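Local coordinates for lasso peptide isopeptidase AtxE2 (Asticcacaulis excentricus, PDB 5TXE), which hydrolyses the isopeptide bond of the lasso peptides astexin-2 and astexin-3, opening the threaded knots into linear peptides, at residues E107-T112 and G149-W154; P59-S64 and R372-L377; F86-K91 and T139-L144. The protein carries 1 engineered substitution. All blocks are in the same frame, centred on the assembly; numbering follows the deposited sequence.

All three contacts lie in the part built of antiparallel sheets, consistent with the beta-propeller of prolyl oligopeptidase relatives, and none lies at the active site. Contact 2 joins segments 308 residues apart, the sheet holding strand 61-63 with the sheet holding strand 373-378, so that the first and last of these sheets meet; contacts 1 and 3 are nested within that span, their segments alternating along the chain. Contact 3 packs the first sheet on strand 140-147 of the next, and contact 1 ties the connection between those two sheets to strand 150-157. Contacts 1 and 3 touch, centres 15 Å apart; contact 2 is centred 13 Å from contact 3 and 22 Å from contact 1.

Contact 1 (E107-T112 and G149-W154); sequences EYLFWT and GRVRVW
G149 and E107 make the polar half of this contact, between the turn that precedes strand 150-157 and the long loop that leads from one antiparallel sheet to the next. G149 N donates to E107 OE1 at 2.9 Å, with an N-H...O angle of 162°. The amide comes to the syn side of the carboxylate, 17° out of its plane. E107 can span the gap because its CG is turned anti to the carbonyl carbon (chi1 -74°) and the chain beyond runs extended. G149 has a positive phi, and a side chain at this backbone would collide with the preceding carbonyl oxygen, which explains the glycine.

Two residues on, V151 makes the apolar half. Its CG2 lies 3.9 Å from both CG and CD1 of L109, and V151 CG1 is 4.0 Å from the same L109 CD1, so that one methyl of the leucine rests on both branches of the valine. The two side chains cross at about a right angle. L109 puts its CG anti to the backbone N, which carries CG and CD1 over to the strand. Beyond V151 the strand turns to other partners, R152 forming a salt bridge with E168 and W154 a cation-pi contact with R145.

E107 OE1 also accepts a bond from Q146 NE2, so one carboxylate oxygen takes bonds from strand 140-147 and from the turn that follows it. With an alanine in place of E107, G149 N and the side-chain NE2 of Q146 would probably lose their shared acceptor, and the turn would be held less firmly to the loop. With the carboxylate at the turn and an apolar contact beside it, the loop is held at two points just before W111, which packs on an apolar side chain of the bound peptide.

Contact 2 (P59-S64 and R372-L377); sequences PLLSLS and RRLVTL
L60 and R372 are brought together by two unlike torsions. L60 holds its CG between the backbone N and the carbonyl carbon (chi1 45°), the crowded position, which sends CD2 toward the arginine; R372 runs extended through chi1 and chi2, which places its CD. L60 CD2 thus meets the aliphatic part of the arginine, 4.1 Å from R372 CD, and the two side chains cross obliquely.

One residue on in the first segment and two in the second, L61 CD2 faces L374 CD1 at 4.3 Å, a looser methyl-to-methyl contact. Both pairs belong to a wider apolar layer: L60 and L374 rest on A364 of strand 360-367, L61 lies on V70 and L374 on F72. Strand 61-63 is thereby packed against strand 373-378, consistent with the first and last blades of a propeller meeting, as in prolyl oligopeptidase relatives.

A bend at chi3 (-70°) turns the guanidinium of R372 away from L60 toward polar partners. NE forms a salt bridge with E366, NH1 bonds the carbonyl oxygens of I49 and T51, and NH2 that of M52. R372 therefore plays two parts, its methylenes adding to the hydrophobic seam while its buried charge is met by a carboxylate and three backbone carbonyls.

Contact 3 (F86-K91 and T139-L144); sequences FRMVVK and THLAYL
M88 and Y143 form a Met-aromatic contact in which the methyl, more than the sulfur, does the touching. M88 CE lies over one face of the ring, offset toward its rim, 4.1 Å from the centroid and 22° off the normal, a CH-pi geometry; its nearest ring atom is Y143 CG at 3.8 Å. The sulfur stands farther above the same ring, with SD 5.2 Å from the centroid. The methionine reaches this place by bending twice, at chi2 and chi3, which folds CE onto the tyrosine.

Purely apolar contacts centre on one methyl of L141. L141 CD1 sits 3.9 Å from M88 CG and 4.0 Å from V90 CG2, so it bridges two residues that point to the same side of their strand. V90 and L141 lie alongside each other, pointing opposite ways.

The polar end of the tyrosine is tied elsewhere, Y143 OH bonding D103 OD2 on strand 100-104, a bond to the opposite sheet, the one that carries M88, which would help hold the ring in place. Strands 86-91 and 140-144 belong to different sheets, their axes 10.3 Å apart and 146° between their directions. I130 and P132, from the connecting loop, also pack on M88, while W154 and A156 of strand 150-157 lie against Y143.

Contact 1 (E107-T112 and G149-W154)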
loop_
_atom_site.group_PDB
_atom_site.type_symbol
_atom_site.label_atom_id
_atom_site.label_comp_id
_atom_site.label_asym_id
_atom_site.label_seq_id
_atom_site.Cartn_x
_atom_site.Cartn_y
_atom_site.Cartn_z
ATOM N N GLU A 107 4.617 19.706 -1.345
ATOM C CA GLU A 107 3.641 19.172 -0.432
ATOM C C GLU A 107 3.352 17.692 -0.739
ATOM O O GLU A 107 3.569 17.220 -1.865
ATOM C CB GLU A 107 2.348 19.946 -0.574
ATOM C CG GLU A 107 2.357 21.340 0.024
ATOM C CD GLU A 107 1.086 22.143 -0.294
ATOM O OE1 GLU A 107 0.347 21.853 -1.240
ATOM O OE2 GLU A 107 0.807 23.139 0.395
ATOM N N TYR A 108 2.785 16.992 0.245
ATOM C CA TYR A 108 2.406 15.601 0.101
ATOM C C TYR A 108 1.293 15.547 -0.901
ATOM O O TYR A 108 0.242 16.079 -0.684
ATOM C CB TYR A 108 2.000 15.030 1.446
ATOM C CG TYR A 108 1.785 13.547 1.556
ATOM C CD1 TYR A 108 0.603 12.977 1.118
ATOM C CD2 TYR A 108 2.685 12.749 2.210
ATOM C CE1 TYR A 108 0.345 11.643 1.287
ATOM C CE2 TYR A 108 2.448 11.371 2.378
ATOM C CZ TYR A 108 1.287 10.818 1.911
ATOM O OH TYR A 108 0.982 9.465 2.031
ATOM N N LEU A 109 1.577 14.908 -2.032
ATOM C CA LEU A 109 0.674 14.839 -3.170
ATOM C C LEU A 109 -0.084 13.504 -3.145
ATOM O O LEU A 109 0.498 12.429 -3.300
ATOM C CB LEU A 109 1.467 15.008 -4.460
ATOM C CG LEU A 109 0.731 15.449 -5.706
ATOM C CD1 LEU A 109 1.700 15.612 -6.857
ATOM C CD2 LEU A 109 -0.362 14.490 -6.129
ATOM N N PHE A 110 -1.385 13.569 -2.920
ATOM C CA PHE A 110 -2.148 12.359 -2.747
ATOM C C PHE A 110 -2.322 11.595 -4.071
ATOM O O PHE A 110 -2.573 12.192 -5.099
ATOM C CB PHE A 110 -3.522 12.670 -2.177
ATOM C CG PHE A 110 -3.483 13.093 -0.744
ATOM C CD1 PHE A 110 -3.046 12.231 0.238
ATOM C CD2 PHE A 110 -3.894 14.381 -0.373
ATOM C CE1 PHE A 110 -2.970 12.616 1.579
ATOM C CE2 PHE A 110 -3.829 14.783 0.956
ATOM C CZ PHE A 110 -3.351 13.889 1.925
ATOM N N TRP A 111 -2.270 10.280 -3.994
ATOM C CA TRP A 111 -2.657 9.446 -5.111
ATOM C C TRP A 111 -4.161 9.412 -5.168
ATOM O O TRP A 111 -4.787 8.970 -4.221
ATOM C CB TRP A 111 -2.112 8.032 -4.863
ATOM C CG TRP A 111 -2.216 7.068 -6.021
ATOM C CD1 TRP A 111 -2.845 7.261 -7.226
ATOM C CD2 TRP A 111 -1.674 5.739 -6.059
ATOM N NE1 TRP A 111 -2.725 6.124 -7.993
ATOM C CE2 TRP A 111 -2.013 5.185 -7.297
ATOM C CE3 TRP A 111 -0.934 4.964 -5.150
ATOM C CZ2 TRP A 111 -1.569 3.920 -7.689
ATOM C CZ3 TRP A 111 -0.544 3.691 -5.516
ATOM C CH2 TRP A 111 -0.862 3.184 -6.782
ATOM N N THR A 112 -4.763 9.914 -6.234
ATOM C CA THR A 112 -6.209 9.874 -6.371
ATOM C C THR A 112 -6.557 9.278 -7.693
ATOM O O THR A 112 -5.784 9.363 -8.633
ATOM C CB THR A 112 -6.896 11.291 -6.300
ATOM O OG1 THR A 112 -6.397 12.176 -7.305
ATOM C CG2 THR A 112 -6.701 11.911 -4.929
ATOM N N GLY A 149 -1.473 23.615 -2.594
ATOM C CA GLY A 149 -2.670 22.898 -2.989
ATOM C C GLY A 149 -2.745 22.649 -4.479
ATOM O O GLY A 149 -3.721 22.129 -4.926
ATOM N N ARG A 150 -1.739 23.024 -5.268
ATOM C CA ARG A 150 -1.863 22.930 -6.737
ATOM C C ARG A 150 -0.711 22.115 -7.283
ATOM O O ARG A 150 0.452 22.358 -6.959
ATOM C CB ARG A 150 -1.940 24.331 -7.394
ATOM C CG ARG A 150 -2.020 24.390 -8.944
ATOM C CD ARG A 150 -3.344 23.909 -9.575
ATOM N NE ARG A 150 -4.520 24.503 -8.924
ATOM C CZ ARG A 150 -4.919 25.762 -9.117
ATOM N NH1 ARG A 150 -4.260 26.575 -9.955
ATOM N NH2 ARG A 150 -5.974 26.212 -8.470
ATOM N N VAL A 151 -1.020 21.136 -8.133
ATOM C CA VAL A 151 0.011 20.331 -8.796
ATOM C C VAL A 151 0.472 20.982 -10.125
ATOM O O VAL A 151 -0.300 21.191 -11.069
ATOM C CB VAL A 151 -0.519 18.943 -9.125
ATOM C CG1 VAL A 151 0.573 18.109 -9.765
ATOM C CG2 VAL A 151 -0.991 18.269 -7.837
ATOM N N ARG A 152 1.748 21.239 -10.177
ATOM C CA ARG A 152 2.372 21.867 -11.349
ATOM C C ARG A 152 3.431 20.918 -11.915
ATOM O O ARG A 152 3.855 19.973 -11.237
ATOM C CB ARG A 152 3.093 23.114 -10.897
ATOM C CG ARG A 152 2.180 24.175 -10.294
ATOM C CD ARG A 152 2.972 25.432 -9.873
ATOM N NE ARG A 152 2.080 26.393 -9.249
ATOM C CZ ARG A 152 1.575 26.286 -8.021
ATOM N NH1 ARG A 152 1.850 25.265 -7.222
ATOM N NH2 ARG A 152 0.739 27.196 -7.618
ATOM N N VAL A 153 3.903 21.210 -13.115
ATOM C CA VAL A 153 5.102 20.549 -13.636
ATOM C C VAL A 153 6.314 21.411 -13.302
ATOM O O VAL A 153 6.326 22.624 -13.574
ATOM C CB VAL A 153 5.043 20.347 -15.151
ATOM C CG1 VAL A 153 6.321 19.694 -15.598
ATOM C CG2 VAL A 153 3.850 19.485 -15.521
ATOM N N TRP A 154 7.315 20.776 -12.730
ATOM C CA TRP A 154 8.540 21.416 -12.454
ATOM C C TRP A 154 9.602 20.839 -13.391
ATOM O O TRP A 154 9.500 19.711 -13.839
ATOM C CB TRP A 154 8.982 21.216 -10.985
ATOM C CG TRP A 154 8.225 22.093 -9.980
ATOM C CD1 TRP A 154 6.892 22.153 -9.826
ATOM C CD2 TRP A 154 8.781 23.000 -9.035
ATOM N NE1 TRP A 154 6.566 23.057 -8.848
ATOM C CE2 TRP A 154 7.713 23.578 -8.332
ATOM C CE3 TRP A 154 10.093 23.378 -8.702
ATOM C CZ2 TRP A 154 7.894 24.501 -7.299
ATOM C CZ3 TRP A 154 10.274 24.333 -7.697
ATOM C CH2 TRP A 154 9.175 24.895 -7.026
#

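Contact 2 (P59-S64 and R372-L377)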
loop_
_atom_site.group_PDB
_atom_site.type_symbol
_atom_site.label_atom_id
_atom_site.label_comp_id
_atom_site.label_asym_id
_atom_site.label_seq_id
_atom_site.Cartn_x
_atom_site.Cartn_y
_atom_site.Cartn_z
ATOM N N PRO A 59 6.282 2.695 -10.613
ATOM C CA PRO A 59 7.280 3.436 -11.428
ATOM C C PRO A 59 8.101 4.482 -10.662
ATOM O O PRO A 59 8.079 5.671 -10.996
ATOM C CB PRO A 59 6.411 4.124 -12.466
ATOM C CG PRO A 59 5.101 4.381 -11.732
ATOM C CD PRO A 59 4.918 3.225 -10.784
ATOM N N LEU A 60 8.824 4.037 -9.658
ATOM C CA LEU A 60 9.402 4.946 -8.659
ATOM C C LEU A 60 10.792 5.498 -9.011
ATOM O O LEU A 60 11.366 6.303 -8.239
ATOM C CB LEU A 60 9.412 4.298 -7.253
ATOM C CG LEU A 60 9.869 2.873 -7.108
ATOM C CD1 LEU A 60 11.331 2.781 -7.511
ATOM C CD2 LEU A 60 9.702 2.381 -5.667
ATOM N N LEU A 61 11.342 5.042 -10.134
ATOM C CA LEU A 61 12.627 5.543 -10.600
ATOM C C LEU A 61 12.641 5.621 -12.098
ATOM O O LEU A 61 11.809 4.969 -12.755
ATOM C CB LEU A 61 13.753 4.681 -10.082
ATOM C CG LEU A 61 13.812 3.235 -10.547
ATOM C CD1 LEU A 61 14.502 3.102 -11.897
ATOM C CD2 LEU A 61 14.574 2.431 -9.527
ATOM N N SER A 62 13.549 6.443 -12.633
ATOM C CA SER A 62 13.709 6.560 -14.034
ATOM C C SER A 62 15.168 6.654 -14.420
ATOM O O SER A 62 15.915 7.444 -13.854
ATOM C CB SER A 62 13.023 7.827 -14.426
ATOM O OG SER A 62 13.030 8.005 -15.832
ATOM N N LEU A 63 15.598 5.846 -15.371
ATOM C CA LEU A 63 17.002 5.903 -15.860
ATOM C C LEU A 63 17.132 6.935 -16.926
ATOM O O LEU A 63 16.233 7.110 -17.750
ATOM C CB LEU A 63 17.438 4.603 -16.471
ATOM C CG LEU A 63 17.511 3.473 -15.472
ATOM C CD1 LEU A 63 17.879 2.184 -16.189
ATOM C CD2 LEU A 63 18.549 3.757 -14.418
ATOM N N SER A 64 18.258 7.623 -16.924
ATOM C CA SER A 64 18.539 8.548 -18.025
ATOM C C SER A 64 18.567 7.787 -19.395
ATOM O O SER A 64 18.798 6.568 -19.418
ATOM C CB SER A 64 19.867 9.264 -17.764
ATOM O OG SER A 64 20.968 8.369 -17.752
ATOM N N ARG A 372 13.434 0.584 2.132
ATOM C CA ARG A 372 13.587 0.737 0.748
ATOM C C ARG A 372 14.864 1.523 0.360
ATOM O O ARG A 372 15.137 2.633 0.856
ATOM C CB ARG A 372 12.343 1.393 0.155
ATOM C CG ARG A 372 12.105 1.049 -1.281
ATOM C CD ARG A 372 10.754 1.567 -1.765
ATOM N NE ARG A 372 9.689 0.812 -1.134
ATOM C CZ ARG A 372 8.451 1.260 -0.994
ATOM N NH1 ARG A 372 8.100 2.458 -1.454
ATOM N NH2 ARG A 372 7.534 0.502 -0.422
ATOM N N ARG A 373 15.613 0.928 -0.569
ATOM C CA ARG A 373 16.804 1.517 -1.103
ATOM C C ARG A 373 16.939 1.127 -2.557
ATOM O O ARG A 373 16.170 0.289 -3.071
ATOM C CB ARG A 373 17.983 0.964 -0.330
ATOM C CG ARG A 373 18.109 -0.512 -0.493
ATOM C CD ARG A 373 19.424 -1.045 -0.014
ATOM N NE ARG A 373 19.391 -2.485 -0.109
ATOM C CZ ARG A 373 20.380 -3.328 0.246
ATOM N NH1 ARG A 373 21.539 -2.907 0.748
ATOM N NH2 ARG A 373 20.182 -4.625 0.108
ATOM N N LEU A 374 17.897 1.745 -3.219
ATOM C CA LEU A 374 18.237 1.362 -4.582
ATOM C C LEU A 374 19.431 0.397 -4.593
ATOM O O LEU A 374 20.364 0.531 -3.824
ATOM C CB LEU A 374 18.570 2.567 -5.422
ATOM C CG LEU A 374 17.483 3.385 -6.120
ATOM C CD1 LEU A 374 16.096 3.130 -5.608
ATOM C CD2 LEU A 374 17.845 4.838 -6.107
ATOM N N VAL A 375 19.402 -0.505 -5.557
ATOM C CA VAL A 375 20.249 -1.659 -5.642
ATOM C C VAL A 375 20.485 -1.904 -7.119
ATOM O O VAL A 375 19.656 -1.486 -7.956
ATOM C CB VAL A 375 19.443 -2.748 -4.923
ATOM C CG1 VAL A 375 18.983 -3.903 -5.768
ATOM C CG2 VAL A 375 19.953 -3.038 -3.545
ATOM N N THR A 376 21.643 -2.488 -7.468
ATOM C CA THR A 376 21.864 -3.003 -8.848
ATOM C C THR A 376 21.951 -4.497 -8.840
ATOM O O THR A 376 22.509 -5.095 -7.954
ATOM C CB THR A 376 23.136 -2.452 -9.562
ATOM O OG1 THR A 376 24.282 -2.770 -8.790
ATOM C CG2 THR A 376 23.099 -0.985 -9.690
ATOM N N LEU A 377 21.331 -5.111 -9.808
ATOM C CA LEU A 377 21.347 -6.547 -9.890
ATOM C C LEU A 377 22.109 -6.926 -11.180
ATOM O O LEU A 377 21.739 -6.513 -12.278
ATOM C CB LEU A 377 19.917 -7.028 -9.915
ATOM C CG LEU A 377 19.591 -8.354 -9.246
ATOM C CD1 LEU A 377 20.429 -8.654 -8.028
ATOM C CD2 LEU A 377 18.159 -8.336 -8.789
#

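Contact 3 (F86-K91 and T139-L144)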
loop_
_atom_site.group_PDB
_atom_site.type_symbol
_atom_site.label_atom_id
_atom_site.label_comp_id
_atom_site.label_asym_id
_atom_site.label_seq_id
_atom_site.Cartn_x
_atom_site.Cartn_y
_atom_site.Cartn_z
ATOM N N PHE A 86 10.341 16.400 0.780
ATOM C CA PHE A 86 10.605 15.679 -0.456
ATOM C C PHE A 86 11.855 16.211 -1.172
ATOM O O PHE A 86 12.092 17.394 -1.185
ATOM C CB PHE A 86 9.407 15.788 -1.389
ATOM C CG PHE A 86 8.178 15.126 -0.866
ATOM C CD1 PHE A 86 7.982 13.777 -1.080
ATOM C CD2 PHE A 86 7.237 15.833 -0.151
ATOM C CE1 PHE A 86 6.863 13.139 -0.615
ATOM C CE2 PHE A 86 6.107 15.198 0.314
ATOM C CZ PHE A 86 5.932 13.849 0.083
ATOM N N ARG A 87 12.624 15.307 -1.783
ATOM C CA ARG A 87 13.838 15.667 -2.574
ATOM C C ARG A 87 13.800 14.858 -3.874
ATOM O O ARG A 87 13.535 13.643 -3.833
ATOM C CB ARG A 87 15.160 15.236 -1.922
ATOM C CG ARG A 87 15.327 15.391 -0.471
ATOM C CD ARG A 87 16.720 15.007 -0.035
ATOM N NE ARG A 87 16.802 13.749 0.701
ATOM C CZ ARG A 87 17.694 12.811 0.440
ATOM N NH1 ARG A 87 18.559 12.939 -0.578
ATOM N NH2 ARG A 87 17.742 11.724 1.181
ATOM N N MET A 88 14.055 15.518 -4.995
ATOM C CA MET A 88 14.303 14.817 -6.244
ATOM C C MET A 88 15.828 14.571 -6.353
ATOM O O MET A 88 16.645 15.508 -6.282
ATOM C CB MET A 88 13.752 15.640 -7.393
ATOM C CG MET A 88 13.794 14.975 -8.763
ATOM S SD MET A 88 13.028 13.313 -8.887
ATOM C CE MET A 88 11.342 13.874 -8.732
ATOM N N VAL A 89 16.201 13.307 -6.460
ATOM C CA VAL A 89 17.582 12.862 -6.400
ATOM C C VAL A 89 18.100 12.231 -7.722
ATOM O O VAL A 89 17.356 11.557 -8.414
ATOM C CB VAL A 89 17.765 11.854 -5.312
ATOM C CG1 VAL A 89 19.252 11.568 -5.093
ATOM C CG2 VAL A 89 17.184 12.415 -4.013
ATOM N N VAL A 90 19.346 12.524 -8.088
ATOM C CA VAL A 90 19.987 11.941 -9.260
ATOM C C VAL A 90 21.255 11.264 -8.772
ATOM O O VAL A 90 21.976 11.808 -7.985
ATOM C CB VAL A 90 20.317 12.998 -10.289
ATOM C CG1 VAL A 90 21.165 12.403 -11.396
ATOM C CG2 VAL A 90 19.040 13.564 -10.888
ATOM N N LYS A 91 21.471 10.033 -9.185
ATOM C CA LYS A 91 22.604 9.226 -8.720
ATOM C C LYS A 91 23.209 8.467 -9.922
ATOM O O LYS A 91 22.473 7.851 -10.704
ATOM C CB LYS A 91 22.111 8.237 -7.696
ATOM C CG LYS A 91 23.088 7.142 -7.344
ATOM C CD LYS A 91 24.269 7.683 -6.577
ATOM C CE LYS A 91 24.985 6.514 -5.908
ATOM N NZ LYS A 91 26.103 6.958 -5.074
ATOM N N THR A 139 19.642 16.153 -19.806
ATOM C CA THR A 139 20.094 17.277 -18.966
ATOM C C THR A 139 19.028 17.834 -17.991
ATOM O O THR A 139 19.375 18.562 -17.085
ATOM C CB THR A 139 20.575 18.486 -19.816
ATOM O OG1 THR A 139 19.517 18.897 -20.674
ATOM C CG2 THR A 139 21.829 18.147 -20.650
ATOM N N HIS A 140 17.750 17.550 -18.210
ATOM C CA HIS A 140 16.717 18.073 -17.328
ATOM C C HIS A 140 15.702 16.991 -17.008
ATOM O O HIS A 140 15.585 16.012 -17.748
ATOM C CB HIS A 140 15.992 19.215 -17.986
ATOM C CG HIS A 140 16.855 20.404 -18.185
ATOM N ND1 HIS A 140 17.695 20.541 -19.274
ATOM C CD2 HIS A 140 17.061 21.490 -17.402
ATOM C CE1 HIS A 140 18.358 21.678 -19.163
ATOM N NE2 HIS A 140 17.988 22.274 -18.039
ATOM N N LEU A 141 15.024 17.178 -15.884
ATOM C CA LEU A 141 13.955 16.370 -15.459
ATOM C C LEU A 141 12.707 17.211 -15.491
ATOM O O LEU A 141 12.750 18.393 -15.223
ATOM C CB LEU A 141 14.219 15.884 -14.037
ATOM C CG LEU A 141 15.433 15.029 -13.735
ATOM C CD1 LEU A 141 15.462 14.624 -12.265
ATOM C CD2 LEU A 141 15.378 13.776 -14.573
ATOM N N ALA A 142 11.585 16.582 -15.822
ATOM C CA ALA A 142 10.250 17.145 -15.599
ATOM C C ALA A 142 9.452 16.152 -14.730
ATOM O O ALA A 142 9.601 14.938 -14.880
ATOM C CB ALA A 142 9.529 17.356 -16.890
ATOM N N TYR A 143 8.627 16.682 -13.826
ATOM C CA TYR A 143 7.933 15.854 -12.839
ATOM C C TYR A 143 6.865 16.698 -12.216
ATOM O O TYR A 143 6.912 17.942 -12.275
ATOM C CB TYR A 143 8.894 15.338 -11.772
ATOM C CG TYR A 143 9.667 16.425 -11.057
ATOM C CD1 TYR A 143 10.821 16.929 -11.606
ATOM C CD2 TYR A 143 9.238 16.970 -9.834
ATOM C CE1 TYR A 143 11.537 17.938 -10.987
ATOM C CE2 TYR A 143 9.947 18.008 -9.222
ATOM C CZ TYR A 143 11.092 18.485 -9.815
ATOM O OH TYR A 143 11.840 19.488 -9.284
ATOM N N LEU A 144 5.869 16.033 -11.646
ATOM C CA LEU A 144 4.806 16.707 -10.907
ATOM C C LEU A 144 5.227 17.052 -9.472
ATOM O O LEU A 144 5.990 16.320 -8.853
ATOM C CB LEU A 144 3.574 15.801 -10.821
ATOM C CG LEU A 144 3.048 15.273 -12.157
ATOM C CD1 LEU A 144 1.853 14.382 -11.882
ATOM C CD2 LEU A 144 2.685 16.417 -13.066
#